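PDB 6JWS: 7,8-dihydro-6-hydroxymethylpterin pyrophosphokinase-dihydropteroate synthase from Plasmodium falciparum, which probably catalyses two consecutive steps of folate biosynthesis, ATP-dependent pyrophosphorylation of 6-hydroxymethyl-7,8-dihydropterin and condensation of the product with 4-aminobenzoate to 7,8-dihydropteroate. Local coordinates for residues 504-508 and 554-558; 572-576 and 597-603. The protein carries 1 engineered substitution. All blocks are in the same frame, centred on the assembly; numbering follows the deposited sequence.

Both interactions belong to the TIM barrel of the pterin-binding module, and they lie about 12 Å apart between centres. Interaction 1 is a small, partly buried contact of 225 Å², in which a turn beyond strand 500-503 meets helix 547-564. Its chemistry is mainly an arginine side chain gripping a backbone carbonyl. Interaction 2 is larger, at 537 Å², and buried. It joins strand 572-575 to the loop that leads into strand 603-604, through backbone hydrogen bonds and an aromatic cluster, and reaches the pteroic acid through Asp575. Helix 547-564 connects the two contacts: Arg558 and Tyr554 meet the turn, while Leu555 of the same helix packs on Phe574 of interaction 2.

Interaction 1: residues 504-508 and 554-558; sequences ISACT and YLEQR
Arg558 of helix 547-564 grips the turn around Ala506, in the loop that follows strand 500-503 of the barrel, and Tyr554 packs beside it. This is a loop-to-helix contact in which an arginine side chain holds a backbone carbonyl with two nitrogens. The turn is a type I' beta turn from Ser505 to Thr508, with Ala506 and Cys507 both in left-handed backbone conformations. It is closed by the backbone bond from Thr508 N to Ser505 O, 3.1 Å. Ser505 O also accepts a bond from Thr508 OG1, 2.7 Å, in the carbonyl plane and on a lone pair. This ties Thr508 back to the start of the turn.

Arg558 comes side-on and gives two N-H groups to one atom. Arg558 NE bonds Ala506 O at 2.9 Å, fairly straight at 155°. Arg558 NH2 bonds Ala506 O at 3.2 Å and is more bent. The oxygen lies close to the guanidinium plane, so the two bonds restrict rotation of the group. The side chain gets there by bending twice, at chi2 (-50°) and chi3 (-73°). Cys507 O is also near, 3.0 Å from Arg558 NH2. The methyl CG2 of Thr508 sits over the centre of one guanidinium face, 3.6 Å from Arg558 CZ.

Ala506 CB touches Arg558 CG at 3.8 Å and Tyr554 CE1 at 4.0 Å. Within the helix, Arg558 CG lies over one face of the Tyr554 ring, toward its rim.

Ile504, just before the turn, touches the bound pteroic acid. OD1 of Asp503, at the end of strand 500-503, is hydrogen-bonded to Cys507 N and Ser505 OG. Leu528 of strand 525-529 packs against Ala506, Cys507 and Arg558, so turn and helix both rest on it.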
loop_
_atom_site.group_PDB
_atom_site.type_symbol
_atom_site.label_atom_id
_atom_site.label_comp_id
_atom_site.label_asym_id
_atom_site.label_seq_id
_atom_site.Cartn_x
_atom_site.Cartn_y
_atom_site.Cartn_z
ATOM N N ILE B 504 -10.687 27.870 -2.315
ATOM C CA ILE B 504 -11.416 26.823 -3.014
ATOM C C ILE B 504 -11.849 27.268 -4.417
ATOM O O ILE B 504 -12.324 26.444 -5.187
ATOM C CB ILE B 504 -12.592 26.286 -2.176
ATOM C CG1 ILE B 504 -13.679 27.346 -1.923
ATOM C CG2 ILE B 504 -12.087 25.641 -0.886
ATOM C CD1 ILE B 504 -15.013 26.766 -1.460
ATOM N N SER B 505 -11.662 28.542 -4.774
ATOM C CA SER B 505 -11.925 28.988 -6.141
ATOM C C SER B 505 -10.650 28.988 -6.994
ATOM O O SER B 505 -10.661 29.433 -8.139
ATOM C CB SER B 505 -12.650 30.348 -6.179
ATOM O OG SER B 505 -11.764 31.449 -5.934
ATOM N N ALA B 506 -9.536 28.525 -6.423
ATOM C CA ALA B 506 -8.210 28.640 -7.021
ATOM C C ALA B 506 -7.920 30.096 -7.409
ATOM O O ALA B 506 -7.281 30.367 -8.425
ATOM C CB ALA B 506 -8.034 27.671 -8.177
ATOM N N CYS B 507 -8.400 31.025 -6.567
ATOM C CA CYS B 507 -8.130 32.449 -6.697
ATOM C C CYS B 507 -8.789 33.001 -7.963
ATOM O O CYS B 507 -8.287 33.950 -8.550
ATOM C CB CYS B 507 -6.631 32.719 -6.744
ATOM S SG CYS B 507 -5.724 32.169 -5.272
ATOM N N THR B 508 -9.886 32.383 -8.418
ATOM C CA THR B 508 -10.638 32.952 -9.520
ATOM C C THR B 508 -11.755 33.866 -9.019
ATOM O O THR B 508 -12.260 34.646 -9.821
ATOM C CB THR B 508 -11.241 31.892 -10.459
ATOM O OG1 THR B 508 -12.140 31.072 -9.711
ATOM C CG2 THR B 508 -10.206 31.034 -11.158
ATOM N N TYR B 554 -6.487 22.325 -15.404
ATOM C CA TYR B 554 -7.007 23.522 -14.760
ATOM C C TYR B 554 -6.062 24.061 -13.677
ATOM O O TYR B 554 -5.711 25.236 -13.692
ATOM C CB TYR B 554 -8.412 23.245 -14.221
ATOM C CG TYR B 554 -8.975 24.345 -13.363
ATOM C CD1 TYR B 554 -8.718 24.375 -11.996
ATOM C CD2 TYR B 554 -9.790 25.349 -13.909
ATOM C CE1 TYR B 554 -9.230 25.383 -11.193
ATOM C CE2 TYR B 554 -10.348 26.337 -13.106
ATOM C CZ TYR B 554 -10.071 26.348 -11.750
ATOM O OH TYR B 554 -10.563 27.333 -10.939
ATOM N N LEU B 555 -5.639 23.204 -12.746
ATOM C CA LEU B 555 -4.740 23.548 -11.652
ATOM C C LEU B 555 -3.385 24.040 -12.163
ATOM O O LEU B 555 -2.840 25.003 -11.622
ATOM C CB LEU B 555 -4.608 22.329 -10.718
ATOM C CG LEU B 555 -5.912 21.993 -9.985
ATOM C CD1 LEU B 555 -5.807 20.682 -9.201
ATOM C CD2 LEU B 555 -6.314 23.143 -9.054
ATOM N N GLU B 556 -2.857 23.389 -13.211
ATOM C CA GLU B 556 -1.594 23.788 -13.818
ATOM C C GLU B 556 -1.722 25.170 -14.459
ATOM O O GLU B 556 -0.813 26.000 -14.328
ATOM C CB GLU B 556 -1.140 22.764 -14.867
ATOM C CG GLU B 556 -0.634 21.464 -14.237
ATOM C CD GLU B 556 -0.279 20.389 -15.264
ATOM O OE1 GLU B 556 -1.056 20.191 -16.210
ATOM O OE2 GLU B 556 0.766 19.746 -15.121
ATOM N N GLN B 557 -2.857 25.436 -15.123
ATOM C CA GLN B 557 -3.083 26.775 -15.656
ATOM C C GLN B 557 -3.092 27.804 -14.518
ATOM O O GLN B 557 -2.471 28.858 -14.633
ATOM C CB GLN B 557 -4.234 26.813 -16.687
ATOM C CG GLN B 557 -3.853 26.222 -18.057
ATOM C CD GLN B 557 -4.946 25.925 -19.081
ATOM O OE1 GLN B 557 -4.991 24.831 -19.669
ATOM N NE2 GLN B 557 -5.829 26.889 -19.338
ATOM N N ARG B 558 -3.728 27.482 -13.379
ATOM C CA ARG B 558 -3.760 28.424 -12.262
ATOM C C ARG B 558 -2.361 28.673 -11.695
ATOM O O ARG B 558 -1.997 29.817 -11.383
ATOM C CB ARG B 558 -4.661 27.959 -11.108
ATOM C CG ARG B 558 -6.131 27.859 -11.467
ATOM C CD ARG B 558 -6.539 29.158 -12.127
ATOM N NE ARG B 558 -6.648 30.291 -11.230
ATOM C CZ ARG B 558 -6.721 31.556 -11.632
ATOM N NH1 ARG B 558 -6.628 31.860 -12.917
ATOM N NH2 ARG B 558 -6.829 32.528 -10.740
#

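Interaction 2: residues 572-576 and 597-603; sequences ILFDI and YDEYPLF. With PT1 (pteroic acid), chain I.
Tyr597 begins the contact, packing its ring against Phe574 and Ile576 of the strand end. Tyr597 CE1 lies 3.8 Å from Phe574 CD2, and the two rings meet obliquely. Across the ring, Tyr597 CE2 touches the methyl CG2 of Ile576. A type I beta turn from Tyr597 to Tyr600 then reverses the chain.

Tyr600 makes an offset stack with Phe574. The centroids are 4.2 Å apart and the planes are inclined by 27°. Tyr600 CB also sits over the Phe574 face as a CH-pi contact. Phe574 touches both tyrosines, and the three rings form an aromatic cluster.

Pro601 supplies its carbonyl to Phe574 N, 3.0 Å from Pro601 O. Its CB packs on Leu573 CD2, the two side chains crossing at about a right angle. Leu602 is bridged to Phe574 in parallel register. The second bond of this bridge is from Phe603 N to Phe574 O, 2.8 Å. Since 572-575 and 603-604 are the two end strands of the parallel sheet, the bridge closes the TIM barrel.

The edge of the Phe603 ring lies beside Asp575 OD2, which is 3.3 Å from Phe603 CD1. The near-trans chi1 of Asp575 (-176°) swings its carboxylate to the far side from the backbone N, where it reaches the pterin. Asp575 OD2 accepts a bond from N11 of the pteroic acid, 2.8 Å, rather bent at 137°. N4 of the ligand is 2.6 Å from Asp575 OD2. Gly577 N bonds the other oxygen, OD1.

The chemistry therefore divides along the strand: aromatic packing and backbone bonds fix the barrel seam, and the polar group at its end recognises the pterin.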
loop_
_atom_site.group_PDB
_atom_site.type_symbol
_atom_site.label_atom_id
_atom_site.label_comp_id
_atom_site.label_asym_id
_atom_site.label_seq_id
_atom_site.Cartn_x
_atom_site.Cartn_y
_atom_site.Cartn_z
ATOM N N ILE B 572 2.968 26.674 -3.896
ATOM C CA ILE B 572 1.629 26.488 -4.443
ATOM C C ILE B 572 1.271 25.011 -4.342
ATOM O O ILE B 572 2.002 24.174 -4.855
ATOM C CB ILE B 572 1.596 26.954 -5.914
ATOM C CG1 ILE B 572 1.974 28.437 -6.020
ATOM C CG2 ILE B 572 0.250 26.653 -6.561
ATOM C CD1 ILE B 572 2.280 28.903 -7.418
ATOM N N LEU B 573 0.138 24.701 -3.705
ATOM C CA LEU B 573 -0.300 23.327 -3.532
ATOM C C LEU B 573 -1.577 23.108 -4.331
ATOM O O LEU B 573 -2.327 24.064 -4.556
ATOM C CB LEU B 573 -0.503 23.097 -2.039
ATOM C CG LEU B 573 0.757 23.367 -1.209
ATOM C CD1 LEU B 573 0.569 24.589 -0.336
ATOM C CD2 LEU B 573 1.081 22.166 -0.347
ATOM N N PHE B 574 -1.770 21.865 -4.797
ATOM C CA PHE B 574 -2.895 21.490 -5.638
ATOM C C PHE B 574 -3.901 20.704 -4.818
ATOM O O PHE B 574 -3.515 19.893 -3.971
ATOM C CB PHE B 574 -2.464 20.531 -6.753
ATOM C CG PHE B 574 -1.620 21.130 -7.850
ATOM C CD1 PHE B 574 -0.448 21.808 -7.561
ATOM C CD2 PHE B 574 -1.930 20.925 -9.178
ATOM C CE1 PHE B 574 0.325 22.336 -8.590
ATOM C CE2 PHE B 574 -1.179 21.476 -10.204
ATOM C CZ PHE B 574 -0.057 22.192 -9.909
ATOM N N ASP B 575 -5.186 20.916 -5.141
ATOM C CA ASP B 575 -6.273 20.184 -4.512
ATOM C C ASP B 575 -7.326 19.889 -5.581
ATOM O O ASP B 575 -7.831 20.804 -6.226
ATOM C CB ASP B 575 -6.794 20.932 -3.273
ATOM C CG ASP B 575 -7.872 20.179 -2.506
ATOM O OD1 ASP B 575 -8.386 19.171 -3.035
ATOM O OD2 ASP B 575 -8.167 20.568 -1.351
ATOM N N ILE B 576 -7.679 18.612 -5.741
ATOM C CA ILE B 576 -8.556 18.138 -6.809
ATOM C C ILE B 576 -10.021 18.436 -6.476
ATOM O O ILE B 576 -10.887 18.284 -7.334
ATOM C CB ILE B 576 -8.362 16.627 -6.973
ATOM C CG1 ILE B 576 -8.336 16.011 -5.572
ATOM C CG2 ILE B 576 -7.057 16.363 -7.714
ATOM C CD1 ILE B 576 -8.777 14.610 -5.527
ATOM N N TYR B 597 -0.331 13.538 -9.790
ATOM C CA TYR B 597 0.181 14.653 -8.980
ATOM C C TYR B 597 1.535 14.344 -8.329
ATOM O O TYR B 597 1.939 15.048 -7.403
ATOM C CB TYR B 597 -0.858 15.184 -7.968
ATOM C CG TYR B 597 -2.104 15.712 -8.644
ATOM C CD1 TYR B 597 -2.134 16.977 -9.229
ATOM C CD2 TYR B 597 -3.240 14.925 -8.767
ATOM C CE1 TYR B 597 -3.255 17.451 -9.905
ATOM C CE2 TYR B 597 -4.362 15.381 -9.445
ATOM C CZ TYR B 597 -4.376 16.646 -10.013
ATOM O OH TYR B 597 -5.483 17.087 -10.684
ATOM N N ASP B 598 2.248 13.329 -8.837
ATOM C CA ASP B 598 3.465 12.825 -8.213
ATOM C C ASP B 598 4.568 13.885 -8.221
ATOM O O ASP B 598 5.484 13.805 -7.418
ATOM C CB ASP B 598 3.987 11.541 -8.890
ATOM C CG ASP B 598 3.279 10.268 -8.446
ATOM O OD1 ASP B 598 2.456 10.330 -7.495
ATOM O OD2 ASP B 598 3.541 9.215 -9.064
ATOM N N GLU B 599 4.474 14.870 -9.119
ATOM C CA GLU B 599 5.452 15.941 -9.203
ATOM C C GLU B 599 5.038 17.171 -8.405
ATOM O O GLU B 599 5.794 18.144 -8.379
ATOM C CB GLU B 599 5.538 16.456 -10.643
ATOM C CG GLU B 599 5.838 15.375 -11.657
ATOM C CD GLU B 599 7.262 14.868 -11.552
ATOM O OE1 GLU B 599 8.191 15.645 -11.866
ATOM O OE2 GLU B 599 7.430 13.701 -11.135
ATOM N N TYR B 600 3.838 17.163 -7.803
ATOM C CA TYR B 600 3.278 18.394 -7.265
ATOM C C TYR B 600 2.973 18.256 -5.782
ATOM O O TYR B 600 2.598 17.180 -5.332
ATOM C CB TYR B 600 1.961 18.727 -7.970
ATOM C CG TYR B 600 2.093 19.088 -9.428
ATOM C CD1 TYR B 600 2.725 20.249 -9.826
ATOM C CD2 TYR B 600 1.493 18.323 -10.412
ATOM C CE1 TYR B 600 2.803 20.595 -11.165
ATOM C CE2 TYR B 600 1.562 18.655 -11.752
ATOM C CZ TYR B 600 2.240 19.785 -12.135
ATOM O OH TYR B 600 2.322 20.125 -13.458
ATOM N N PRO B 601 3.026 19.355 -4.995
ATOM C CA PRO B 601 2.569 19.307 -3.608
ATOM C C PRO B 601 1.055 19.130 -3.672
ATOM O O PRO B 601 0.372 19.869 -4.379
ATOM C CB PRO B 601 2.951 20.682 -3.036
ATOM C CG PRO B 601 3.916 21.295 -4.058
ATOM C CD PRO B 601 3.503 20.694 -5.392
ATOM N N LEU B 602 0.561 18.089 -3.003
ATOM C CA LEU B 602 -0.827 17.695 -3.121
ATOM C C LEU B 602 -1.491 17.761 -1.741
ATOM O O LEU B 602 -1.001 17.181 -0.766
ATOM C CB LEU B 602 -0.884 16.281 -3.707
ATOM C CG LEU B 602 -2.290 15.686 -3.858
ATOM C CD1 LEU B 602 -3.123 16.430 -4.913
ATOM C CD2 LEU B 602 -2.212 14.200 -4.206
ATOM N N PHE B 603 -2.639 18.445 -1.707
ATOM C CA PHE B 603 -3.474 18.701 -0.549
ATOM C C PHE B 603 -4.866 18.155 -0.895
ATOM O O PHE B 603 -5.422 18.541 -1.913
ATOM C CB PHE B 603 -3.486 20.227 -0.350
ATOM C CG PHE B 603 -4.320 20.759 0.793
ATOM C CD1 PHE B 603 -5.700 20.590 0.809
ATOM C CD2 PHE B 603 -3.728 21.469 1.839
ATOM C CE1 PHE B 603 -6.469 21.078 1.863
ATOM C CE2 PHE B 603 -4.495 21.939 2.894
ATOM C CZ PHE B 603 -5.864 21.751 2.903
HETATM C C2 PT1 I . -11.484 20.584 0.413
HETATM C C3 PT1 I . -12.446 21.333 1.223
HETATM C C5 PT1 I . -12.033 22.675 1.647
HETATM N N6 PT1 I . -13.656 20.843 1.584
HETATM C C7 PT1 I . -9.961 22.399 0.476
HETATM N N9 PT1 I . -10.810 23.138 1.261
HETATM C C10 PT1 I . -14.500 21.617 2.316
HETATM N N11 PT1 I . -8.734 22.903 0.086
HETATM C C12 PT1 I . -14.125 22.901 2.695
HETATM C C21 PT1 I . -19.503 16.242 0.203
HETATM O O22 PT1 I . -19.951 15.506 1.124
HETATM O O1 PT1 I . -11.796 19.354 -0.015
HETATM N N4 PT1 I . -10.297 21.140 0.086
HETATM N N8 PT1 I . -12.909 23.391 2.373
HETATM C C13 PT1 I . -15.858 21.072 2.667
HETATM N N14 PT1 I . -16.680 21.023 1.427
HETATM C C15 PT1 I . -17.360 19.894 1.118
HETATM C C16 PT1 I . -17.576 19.544 -0.232
HETATM C C17 PT1 I . -17.859 19.079 2.186
HETATM C C18 PT1 I . -18.280 18.350 -0.525
HETATM C C19 PT1 I . -18.579 17.898 1.876
HETATM C C20 PT1 I . -18.770 17.526 0.522
HETATM O O23 PT1 I . -19.660 15.908 -0.983
#